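Local coordinates for hypothetical protein PA2201 (Pseudomonas aeruginosa, PDB 2FEF) that is of unknown function but may act as an immunity protein against a PoNe-type toxin, at residues B[17-20]-B[21-24]; B[40-43]-B[44-48]; B[223-226]-B[227-231]. All blocks are in the same frame, centred on the assembly; numbering follows the deposited sequence.

Contact 1 of 3, residues B[17-20]-B[21-24]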
ATOM      1  N   PRO B  17      16.545  -1.125  -5.663  1.00 26.93           N
ATOM      2  CA  PRO B  17      17.181   0.179  -5.838  1.00 27.19           C
ATOM      3  C   PRO B  17      17.595   0.486  -7.271  1.00 28.78           C
ATOM      4  O   PRO B  17      17.616   1.659  -7.665  1.00 29.23           O
ATOM      5  CB  PRO B  17      18.432   0.074  -4.956  1.00 27.61           C
ATOM      6  CG  PRO B  17      18.018  -0.921  -3.900  1.00 26.69           C
ATOM      7  CD  PRO B  17      17.259  -1.937  -4.669  1.00 26.53           C
ATOM      8  N   LEU B  18      17.937  -0.551  -8.034  1.00 29.75           N
ATOM      9  CA  LEU B  18      18.280  -0.388  -9.446  1.00 31.70           C
ATOM     10  C   LEU B  18      17.039   0.009 -10.234  1.00 31.45           C
ATOM     11  O   LEU B  18      17.065   0.944 -11.032  1.00 32.04           O
ATOM     12  CB  LEU B  18      18.883  -1.686  -9.987  1.00 31.33           C
ATOM     13  CG  LEU B  18      20.258  -2.070  -9.408  1.00 34.71           C
ATOM     14  CD1 LEU B  18      20.099  -2.510  -7.968  1.00 36.73           C
ATOM     15  CD2 LEU B  18      20.912  -3.191 -10.202  1.00 34.21           C
ATOM     16  N   TRP B  19      15.938  -0.690 -10.004  1.00 31.25           N
ATOM     17  CA  TRP B  19      14.675  -0.373 -10.686  1.00 32.36           C
ATOM     18  C   TRP B  19      14.147   1.020 -10.381  1.00 33.47           C
ATOM     19  O   TRP B  19      13.679   1.751 -11.273  1.00 33.25           O
ATOM     20  CB  TRP B  19      13.598  -1.374 -10.302  1.00 32.00           C
ATOM     21  CG  TRP B  19      13.875  -2.774 -10.749  1.00 31.14           C
ATOM     22  CD1 TRP B  19      14.826  -3.192 -11.637  1.00 32.03           C
ATOM     23  CD2 TRP B  19      13.166  -3.935 -10.333  1.00 30.70           C
ATOM     24  NE1 TRP B  19      14.756  -4.559 -11.791  1.00 29.71           N
ATOM     25  CE2 TRP B  19      13.748  -5.038 -10.993  1.00 29.18           C
ATOM     26  CE3 TRP B  19      12.107  -4.154  -9.441  1.00 33.51           C
ATOM     27  CZ2 TRP B  19      13.291  -6.334 -10.823  1.00 29.40           C
ATOM     28  CZ3 TRP B  19      11.652  -5.473  -9.248  1.00 32.28           C
ATOM     29  CH2 TRP B  19      12.255  -6.539  -9.940  1.00 31.64           C
ATOM     30  N   ARG B  20      14.187   1.369  -9.100  1.00 34.81           N
ATOM     31  CA  ARG B  20      13.711   2.662  -8.628  1.00 35.88           C
ATOM     32  C   ARG B  20      14.387   3.752  -9.442  1.00 37.19           C
ATOM     33  O   ARG B  20      13.727   4.737  -9.841  1.00 39.13           O
ATOM     34  CB  ARG B  20      13.979   2.770  -7.115  1.00 34.35           C
ATOM     35  CG  ARG B  20      13.559   4.029  -6.474  1.00 33.41           C
ATOM     36  CD  ARG B  20      13.808   3.981  -4.984  1.00 28.76           C
ATOM     37  NE  ARG B  20      12.812   3.140  -4.340  1.00 25.80           N
ATOM     38  CZ  ARG B  20      13.069   1.977  -3.750  1.00 27.41           C
ATOM     39  NH1 ARG B  20      14.323   1.511  -3.667  1.00 25.03           N
ATOM     40  NH2 ARG B  20      12.066   1.307  -3.191  1.00 25.51           N
ATOM     41  N   ASN B  21      15.676   3.553  -9.752  1.00 38.75           N
ATOM     42  CA  ASN B  21      16.481   4.492 -10.566  1.00 39.47           C
ATOM     43  C   ASN B  21      16.174   4.561 -12.078  1.00 39.59           C
ATOM     44  O   ASN B  21      16.693   5.438 -12.777  1.00 38.53           O
ATOM     45  CB  ASN B  21      17.985   4.200 -10.413  1.00 40.20           C
ATOM     46  CG  ASN B  21      18.674   5.039  -9.322  1.00 42.70           C
ATOM     47  OD1 ASN B  21      18.156   6.054  -8.845  1.00 45.40           O
ATOM     48  ND2 ASN B  21      19.872   4.603  -8.936  1.00 45.61           N
ATOM     49  N   LEU B  22      15.372   3.627 -12.589  1.00 39.58           N
ATOM     50  CA  LEU B  22      15.086   3.549 -14.038  1.00 39.62           C
ATOM     51  C   LEU B  22      14.110   4.628 -14.494  1.00 39.91           C
ATOM     52  O   LEU B  22      14.039   4.929 -15.688  1.00 40.38           O
ATOM     53  CB  LEU B  22      14.550   2.149 -14.420  1.00 39.70           C
ATOM     54  CG  LEU B  22      15.473   0.927 -14.261  1.00 39.24           C
ATOM     55  CD1 LEU B  22      14.743  -0.379 -14.605  1.00 39.88           C
ATOM     56  CD2 LEU B  22      16.748   1.047 -15.062  1.00 40.34           C
ATOM     57  N   ALA B  23      13.366   5.217 -13.552  1.00 40.10           N
ATOM     58  CA  ALA B  23      12.502   6.374 -13.855  1.00 40.66           C
ATOM     59  C   ALA B  23      13.308   7.586 -14.374  1.00 40.79           C
ATOM     60  O   ALA B  23      12.755   8.517 -15.001  1.00 41.85           O
ATOM     61  CB  ALA B  23      11.685   6.764 -12.631  1.00 40.53           C
ATOM     62  N   ARG B  24      14.616   7.553 -14.130  1.00 40.61           N
ATOM     63  CA  ARG B  24      15.522   8.635 -14.520  1.00 40.73           C
ATOM     64  C   ARG B  24      15.988   8.552 -15.982  1.00 39.92           C
ATOM     65  O   ARG B  24      16.786   9.371 -16.435  1.00 39.99           O
ATOM     66  CB  ARG B  24      16.690   8.748 -13.517  1.00 40.89           C
ATOM     67  CG  ARG B  24      16.185   8.952 -12.073  1.00 40.90           C
ATOM     68  CD  ARG B  24      17.280   9.233 -11.017  1.00 42.82           C
ATOM     69  NE  ARG B  24      16.681   9.189  -9.680  1.00 46.82           N
ATOM     70  CZ  ARG B  24      17.147   9.800  -8.592  1.00 49.08           C
ATOM     71  NH1 ARG B  24      18.250  10.540  -8.638  1.00 50.61           N
ATOM     72  NH2 ARG B  24      16.490   9.678  -7.444  1.00 49.38           N
TER

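Contact 2 of 3, residues B[40-43]-B[44-48]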
ATOM      1  N   ALA B  40       4.110   8.306 -11.456  1.00 25.03           N
ATOM      2  CA  ALA B  40       3.373   8.003 -10.210  1.00 24.50           C
ATOM      3  C   ALA B  40       3.015   6.527 -10.172  1.00 25.17           C
ATOM      4  O   ALA B  40       3.057   5.913  -9.109  1.00 23.77           O
ATOM      5  CB  ALA B  40       2.126   8.874 -10.068  1.00 25.15           C
ATOM      6  N   ASP B  41       2.656   5.958 -11.326  1.00 24.69           N
ATOM      7  CA  ASP B  41       2.358   4.528 -11.410  1.00 25.33           C
ATOM      8  C   ASP B  41       3.610   3.702 -11.055  1.00 25.11           C
ATOM      9  O   ASP B  41       3.527   2.724 -10.327  1.00 25.09           O
ATOM     10  CB  ASP B  41       1.935   4.129 -12.830  1.00 26.39           C
ATOM     11  CG  ASP B  41       0.557   4.638 -13.216  1.00 30.42           C
ATOM     12  OD1 ASP B  41      -0.214   5.062 -12.333  1.00 29.95           O
ATOM     13  OD2 ASP B  41       0.259   4.589 -14.433  1.00 32.84           O
ATOM     14  N   TRP B  42       4.743   4.107 -11.611  1.00 24.74           N
ATOM     15  CA  TRP B  42       6.031   3.480 -11.352  1.00 25.10           C
ATOM     16  C   TRP B  42       6.332   3.476  -9.860  1.00 24.98           C
ATOM     17  O   TRP B  42       6.632   2.413  -9.313  1.00 25.12           O
ATOM     18  CB  TRP B  42       7.143   4.254 -12.081  1.00 24.49           C
ATOM     19  CG  TRP B  42       8.503   3.538 -12.015  1.00 24.55           C
ATOM     20  CD1 TRP B  42       9.567   3.872 -11.233  1.00 25.45           C
ATOM     21  CD2 TRP B  42       8.896   2.385 -12.768  1.00 24.44           C
ATOM     22  NE1 TRP B  42      10.604   2.995 -11.449  1.00 25.12           N
ATOM     23  CE2 TRP B  42      10.227   2.080 -12.397  1.00 23.90           C
ATOM     24  CE3 TRP B  42       8.251   1.587 -13.725  1.00 24.15           C
ATOM     25  CZ2 TRP B  42      10.935   0.994 -12.940  1.00 25.76           C
ATOM     26  CZ3 TRP B  42       8.947   0.506 -14.271  1.00 26.70           C
ATOM     27  CH2 TRP B  42      10.292   0.224 -13.879  1.00 24.60           C
ATOM     28  N   ARG B  43       6.264   4.651  -9.216  1.00 25.16           N
ATOM     29  CA  ARG B  43       6.511   4.780  -7.779  1.00 26.37           C
ATOM     30  C   ARG B  43       5.603   3.866  -6.965  1.00 25.35           C
ATOM     31  O   ARG B  43       6.046   3.235  -6.012  1.00 24.54           O
ATOM     32  CB  ARG B  43       6.289   6.218  -7.279  1.00 26.03           C
ATOM     33  CG  ARG B  43       7.348   7.245  -7.696  1.00 27.99           C
ATOM     34  CD  ARG B  43       7.182   8.572  -6.864  1.00 28.19           C
ATOM     35  NE  ARG B  43       7.313   8.277  -5.442  1.00 30.19           N
ATOM     36  CZ  ARG B  43       8.415   8.462  -4.712  1.00 31.13           C
ATOM     37  NH1 ARG B  43       9.502   9.046  -5.219  1.00 29.74           N
ATOM     38  NH2 ARG B  43       8.416   8.088  -3.452  1.00 29.31           N
ATOM     39  N   GLU B  44       4.325   3.822  -7.323  1.00 24.65           N
ATOM     40  CA  GLU B  44       3.369   2.925  -6.632  1.00 25.62           C
ATOM     41  C   GLU B  44       3.754   1.456  -6.696  1.00 24.88           C
ATOM     42  O   GLU B  44       3.651   0.730  -5.695  1.00 23.21           O
ATOM     43  CB  GLU B  44       1.947   3.087  -7.191  1.00 25.91           C
ATOM     44  CG  GLU B  44       1.276   4.395  -6.816  1.00 29.32           C
ATOM     45  CD  GLU B  44      -0.010   4.636  -7.641  1.00 28.90           C
ATOM     46  OE1 GLU B  44      -0.334   3.824  -8.558  1.00 37.43           O
ATOM     47  OE2 GLU B  44      -0.652   5.655  -7.410  1.00 34.89           O
ATOM     48  N   LEU B  45       4.166   0.995  -7.867  1.00 23.79           N
ATOM     49  CA  LEU B  45       4.530  -0.432  -8.044  1.00 24.14           C
ATOM     50  C   LEU B  45       5.816  -0.741  -7.308  1.00 24.29           C
ATOM     51  O   LEU B  45       5.953  -1.785  -6.664  1.00 23.65           O
ATOM     52  CB  LEU B  45       4.686  -0.772  -9.541  1.00 24.40           C
ATOM     53  CG  LEU B  45       3.334  -0.859 -10.278  1.00 25.08           C
ATOM     54  CD1 LEU B  45       3.590  -0.651 -11.782  1.00 24.08           C
ATOM     55  CD2 LEU B  45       2.681  -2.215  -9.990  1.00 28.78           C
ATOM     56  N   ILE B  46       6.765   0.176  -7.396  1.00 23.88           N
ATOM     57  CA  ILE B  46       8.031   0.009  -6.678  1.00 23.98           C
ATOM     58  C   ILE B  46       7.769  -0.018  -5.145  1.00 24.17           C
ATOM     59  O   ILE B  46       8.342  -0.854  -4.429  1.00 23.49           O
ATOM     60  CB  ILE B  46       8.984   1.139  -7.042  1.00 23.80           C
ATOM     61  CG1 ILE B  46       9.466   0.994  -8.511  1.00 25.43           C
ATOM     62  CG2 ILE B  46      10.191   1.170  -6.069  1.00 24.10           C
ATOM     63  CD1 ILE B  46      10.579  -0.054  -8.724  1.00 28.94           C
ATOM     64  N   ALA B  47       6.944   0.908  -4.656  1.00 23.16           N
ATOM     65  CA  ALA B  47       6.559   0.943  -3.219  1.00 23.88           C
ATOM     66  C   ALA B  47       5.858  -0.347  -2.777  1.00 23.59           C
ATOM     67  O   ALA B  47       6.124  -0.849  -1.687  1.00 25.06           O
ATOM     68  CB  ALA B  47       5.683   2.174  -2.892  1.00 24.08           C
ATOM     69  N   ALA B  48       4.992  -0.894  -3.621  1.00 24.10           N
ATOM     70  CA  ALA B  48       4.295  -2.166  -3.318  1.00 25.03           C
ATOM     71  C   ALA B  48       5.303  -3.335  -3.203  1.00 24.12           C
ATOM     72  O   ALA B  48       5.236  -4.173  -2.312  1.00 22.84           O
ATOM     73  CB  ALA B  48       3.251  -2.461  -4.419  1.00 25.18           C
TER
HETATM   74  O   HOH W   1       0.768   1.377 -10.435  1.00 38.49           O

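Contact 3 of 3, residues B[223-226]-B[227-231]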
ATOM      1  N   ALA B 223      -0.210  -9.302 -40.470  1.00 28.88           N
ATOM      2  CA  ALA B 223      -0.551  -7.889 -40.614  1.00 29.94           C
ATOM      3  C   ALA B 223      -2.063  -7.592 -40.396  1.00 30.67           C
ATOM      4  O   ALA B 223      -2.392  -6.668 -39.650  1.00 30.83           O
ATOM      5  CB  ALA B 223      -0.011  -7.298 -41.936  1.00 30.80           C
ATOM      6  N   PRO B 224      -2.983  -8.375 -41.013  1.00 30.86           N
ATOM      7  CA  PRO B 224      -4.413  -8.194 -40.701  1.00 30.66           C
ATOM      8  C   PRO B 224      -4.756  -8.380 -39.213  1.00 30.05           C
ATOM      9  O   PRO B 224      -5.582  -7.631 -38.685  1.00 29.41           O
ATOM     10  CB  PRO B 224      -5.097  -9.267 -41.567  1.00 30.81           C
ATOM     11  CG  PRO B 224      -4.178  -9.378 -42.775  1.00 31.76           C
ATOM     12  CD  PRO B 224      -2.811  -9.374 -42.088  1.00 32.02           C
ATOM     13  N   TYR B 225      -4.103  -9.333 -38.558  1.00 29.39           N
ATOM     14  CA  TYR B 225      -4.243  -9.539 -37.112  1.00 29.43           C
ATOM     15  C   TYR B 225      -3.868  -8.297 -36.301  1.00 29.59           C
ATOM     16  O   TYR B 225      -4.629  -7.889 -35.413  1.00 29.38           O
ATOM     17  CB  TYR B 225      -3.439 -10.770 -36.653  1.00 28.08           C
ATOM     18  CG  TYR B 225      -3.530 -11.052 -35.155  1.00 27.42           C
ATOM     19  CD1 TYR B 225      -4.605 -11.750 -34.630  1.00 23.98           C
ATOM     20  CD2 TYR B 225      -2.503 -10.619 -34.269  1.00 25.51           C
ATOM     21  CE1 TYR B 225      -4.675 -12.021 -33.248  1.00 25.31           C
ATOM     22  CE2 TYR B 225      -2.562 -10.892 -32.893  1.00 25.62           C
ATOM     23  CZ  TYR B 225      -3.657 -11.596 -32.396  1.00 25.64           C
ATOM     24  OH  TYR B 225      -3.732 -11.850 -31.027  1.00 25.47           O
ATOM     25  N   LEU B 226      -2.706  -7.695 -36.594  1.00 29.46           N
ATOM     26  CA  LEU B 226      -2.310  -6.463 -35.916  1.00 30.02           C
ATOM     27  C   LEU B 226      -3.281  -5.304 -36.170  1.00 31.03           C
ATOM     28  O   LEU B 226      -3.543  -4.513 -35.265  1.00 32.36           O
ATOM     29  CB  LEU B 226      -0.900  -6.010 -36.342  1.00 30.12           C
ATOM     30  CG  LEU B 226       0.303  -6.688 -35.704  1.00 29.16           C
ATOM     31  CD1 LEU B 226       1.593  -6.122 -36.251  1.00 28.47           C
ATOM     32  CD2 LEU B 226       0.239  -6.505 -34.170  1.00 29.48           C
ATOM     33  N   GLN B 227      -3.767  -5.167 -37.404  1.00 30.46           N
ATOM     34  CA  GLN B 227      -4.700  -4.087 -37.734  1.00 30.95           C
ATOM     35  C   GLN B 227      -6.028  -4.245 -37.011  1.00 31.20           C
ATOM     36  O   GLN B 227      -6.529  -3.288 -36.421  1.00 32.11           O
ATOM     37  CB  GLN B 227      -4.947  -3.994 -39.251  1.00 31.39           C
ATOM     38  CG  GLN B 227      -5.971  -2.876 -39.696  1.00 31.74           C
ATOM     39  CD  GLN B 227      -5.541  -1.468 -39.302  1.00 37.09           C
ATOM     40  OE1 GLN B 227      -4.367  -1.225 -39.019  1.00 38.02           O
ATOM     41  NE2 GLN B 227      -6.498  -0.534 -39.267  1.00 38.07           N
ATOM     42  N   SER B 228      -6.595  -5.452 -37.063  1.00 30.63           N
ATOM     43  CA  SER B 228      -7.929  -5.678 -36.547  1.00 30.17           C
ATOM     44  C   SER B 228      -7.957  -5.900 -35.035  1.00 29.70           C
ATOM     45  O   SER B 228      -8.847  -5.375 -34.359  1.00 30.53           O
ATOM     46  CB  SER B 228      -8.604  -6.832 -37.289  1.00 30.07           C
ATOM     47  OG  SER B 228      -8.181  -8.088 -36.793  1.00 33.07           O
ATOM     48  N   GLN B 229      -6.985  -6.640 -34.490  1.00 26.31           N
ATOM     49  CA  GLN B 229      -7.071  -6.973 -33.074  1.00 25.80           C
ATOM     50  C   GLN B 229      -6.371  -5.980 -32.148  1.00 24.67           C
ATOM     51  O   GLN B 229      -6.566  -6.019 -30.932  1.00 23.91           O
ATOM     52  CB  GLN B 229      -6.630  -8.436 -32.800  1.00 25.42           C
ATOM     53  CG  GLN B 229      -7.443  -9.522 -33.562  1.00 26.20           C
ATOM     54  CD  GLN B 229      -8.934  -9.353 -33.397  1.00 29.26           C
ATOM     55  OE1 GLN B 229      -9.447  -9.253 -32.267  1.00 32.00           O
ATOM     56  NE2 GLN B 229      -9.644  -9.284 -34.521  1.00 30.10           N
ATOM     57  N   TYR B 230      -5.573  -5.073 -32.726  1.00 24.24           N
ATOM     58  CA  TYR B 230      -4.867  -4.095 -31.912  1.00 24.19           C
ATOM     59  C   TYR B 230      -5.295  -2.711 -32.336  1.00 24.98           C
ATOM     60  O   TYR B 230      -5.979  -2.049 -31.587  1.00 24.54           O
ATOM     61  CB  TYR B 230      -3.343  -4.271 -31.986  1.00 24.66           C
ATOM     62  CG  TYR B 230      -2.901  -5.417 -31.144  1.00 23.19           C
ATOM     63  CD1 TYR B 230      -2.954  -6.728 -31.627  1.00 25.16           C
ATOM     64  CD2 TYR B 230      -2.526  -5.209 -29.810  1.00 25.32           C
ATOM     65  CE1 TYR B 230      -2.605  -7.816 -30.799  1.00 23.26           C
ATOM     66  CE2 TYR B 230      -2.157  -6.279 -28.987  1.00 25.23           C
ATOM     67  CZ  TYR B 230      -2.211  -7.568 -29.480  1.00 25.09           C
ATOM     68  OH  TYR B 230      -1.837  -8.591 -28.655  1.00 24.94           O
ATOM     69  N   ARG B 231      -4.946  -2.300 -33.563  1.00 24.74           N
ATOM     70  CA  ARG B 231      -5.190  -0.928 -33.955  1.00 26.75           C
ATOM     71  C   ARG B 231      -6.679  -0.573 -33.929  1.00 26.05           C
ATOM     72  O   ARG B 231      -7.035   0.440 -33.337  1.00 25.66           O
ATOM     73  CB  ARG B 231      -4.533  -0.573 -35.303  1.00 26.79           C
ATOM     74  CG  ARG B 231      -4.652   0.931 -35.620  1.00 32.93           C
ATOM     75  CD  ARG B 231      -3.884   1.329 -36.849  1.00 42.64           C
ATOM     76  NE  ARG B 231      -4.568   2.420 -37.558  1.00 50.00           N
ATOM     77  CZ  ARG B 231      -4.519   2.634 -38.875  1.00 51.79           C
ATOM     78  NH1 ARG B 231      -3.797   1.847 -39.680  1.00 54.08           N
ATOM     79  NH2 ARG B 231      -5.203   3.647 -39.391  1.00 52.44           N
TER

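Contact 1 of 3, residues B[17-20]-B[21-24]
Trp19 and Leu22 carry their CG atoms in the same way, anti to the carbonyl carbon and beside the backbone N (chi1 -65° in both), and this sends the two side chains out along one flank of the turn. Leu22 CD1 then reaches Trp19 CD1 at 4.1 Å, coming obliquely to the indole, while its CB lies against the carbonyl oxygen of Trp19. Arg20 turns the other way: CG lies anti to the backbone N (chi1 180°), and the bend at its third torsion takes the guanidinium to Asp50, with which NH2 forms a salt bridge.

The backbone changes its pattern here. Asn21 N makes two weak hydrogen bonds, 3.4 Å to Pro17 O and 3.2 Å to Leu18 O, an i-to-i-4 bond and an i-to-i-3 bond shared by one N-H. From there the tighter spacing takes over: Leu22 N binds Trp19 O at 2.8 Å, a fairly straight bond whose donor sits well above the carbonyl plane. Arg24 N repeats the i-to-i-3 step at 3.3 Å from Asn21 O. Asn21 OD1 lies 3.5 Å above one face of the Arg24 guanidinium, displaced toward its rim.

Trp19 and Leu22 both pack on Ile103 of helix 97-127, whereas Ala23 rests on Trp38 and Trp42 of helix 35-54. The arrangement is that of an alpha-helical C-terminus tightening into a 3-10 turn, here closing helix 12-20 within the N-terminal helical domain, with Trp19 buried and Arg20, Asn21 and Arg24 at the surface.

Contact 2 of 3, residues B[40-43]-B[44-48]
The backbone from Ala40 to Ala48 is regular alpha-helix, and four successive i-to-i-4 bonds join its two halves. They run from Glu44 N to Ala40 O through Ala47 N to Arg43 O; the bond from Ile46 N to Trp42 O measures 2.9 Å.

One turn apart, Ile46 lays CG1 over a face of the Trp42 indole, a CH-pi contact 4.0 Å from the centroid of the five-membered ring and displaced toward the rim. With CG anti to the backbone N (chi1 -172°), the indole swings along the helix to receive it. On another flank the carboxylates of Asp41 and Glu44 come together, OD1 to OE1 4.0 Å, their planes 41° apart. A water donates to both Asp41 O and Glu44 OE1. Arg43 of the third subunit forms salt bridges with both acids, and Lys89 of helix 66-93 forms one with Asp41 OD2, which probably offsets their mutual repulsion.

Arg43 makes the equivalent pair of bridges to Asp41 and Glu44 of the second subunit. Within the chain, Ile46 packs on helix 12-20, while Trp42 and Leu45 meet Leu86; helix 35-54 thus contacts helices 12-20 and 66-93 as well as two other subunits.

Contact 3 of 3, residues B[223-226]-B[227-231]
The Tyr225 ring has Gln229 over one face: CB stands 4.1 Å above the plane, displaced toward the rim, and Gln229 CG comes to 3.7 Å from Tyr225 CE1. The glutamine chain crosses the tyrosine at about a right angle and bends at its second torsion. Tyr230 meets the same tyrosine from another direction. Tyr225 CE2 lies at the edge of the Tyr230 ring, in its plane, 3.7 Å from Tyr230 CE1, whereas that CE1 approaches the Tyr225 ring obliquely. Leu226 CD2 adds an oblique contact with Tyr230 CD1.

The first torsions of the two tyrosines differ, and together they bring the rings to each other: CG of Tyr225 is anti to the backbone N (chi1 180°), that of Tyr230 anti to the carbonyl carbon (chi1 -77°).

Along the backbone that carries them, the helix opens from i-to-i-4 bonding into a pi-type turn. Gln229 N still binds Tyr225 O at 2.8 Å, but Leu226 O takes Arg231 N, five residues on, at 3.1 Å in a nearly straight bond (170°). Tyr230 N gives the same oxygen a weak bond. Gln229 NE2 turns back to Ser228 OG at 3.0 Å, tilted from the amide plane, and Arg231 NH1 reaches Gln227 OE1 weakly.

Arg246 forms a cation-pi contact with Tyr230 and donates through NE to Gln229 O. The hydroxyls of both tyrosines hydrogen-bond to Glu259 OE2, and that of Tyr230 also to Trp253 NE1. In this buried aromatic pair both hydroxyls thus share one carboxylate oxygen, an arrangement that ties them to Glu259 of helix 258-267 and probably helps to stabilise the negative charge of that residue.

In the fold
Contacts 1 and 2 belong to one packing unit of the N-terminal domain: helices 12-20 and 35-54 follow each other in the chain and touch, with Trp19 CB 3.7 Å from Ile46 CD1. Contact 1 is a surface helix end; contact 2 is partly buried, and the charged side chains on its outer flank pair largely with those of other subunits. Contact 3 lies in the C-terminal family region, its centre about 31 Å from that of contact 2. It too is partly buried, but no other chain touches it, and its tyrosine hydroxyls meet partners within the same chain. Each of the three contacts includes at least one buried aromatic residue.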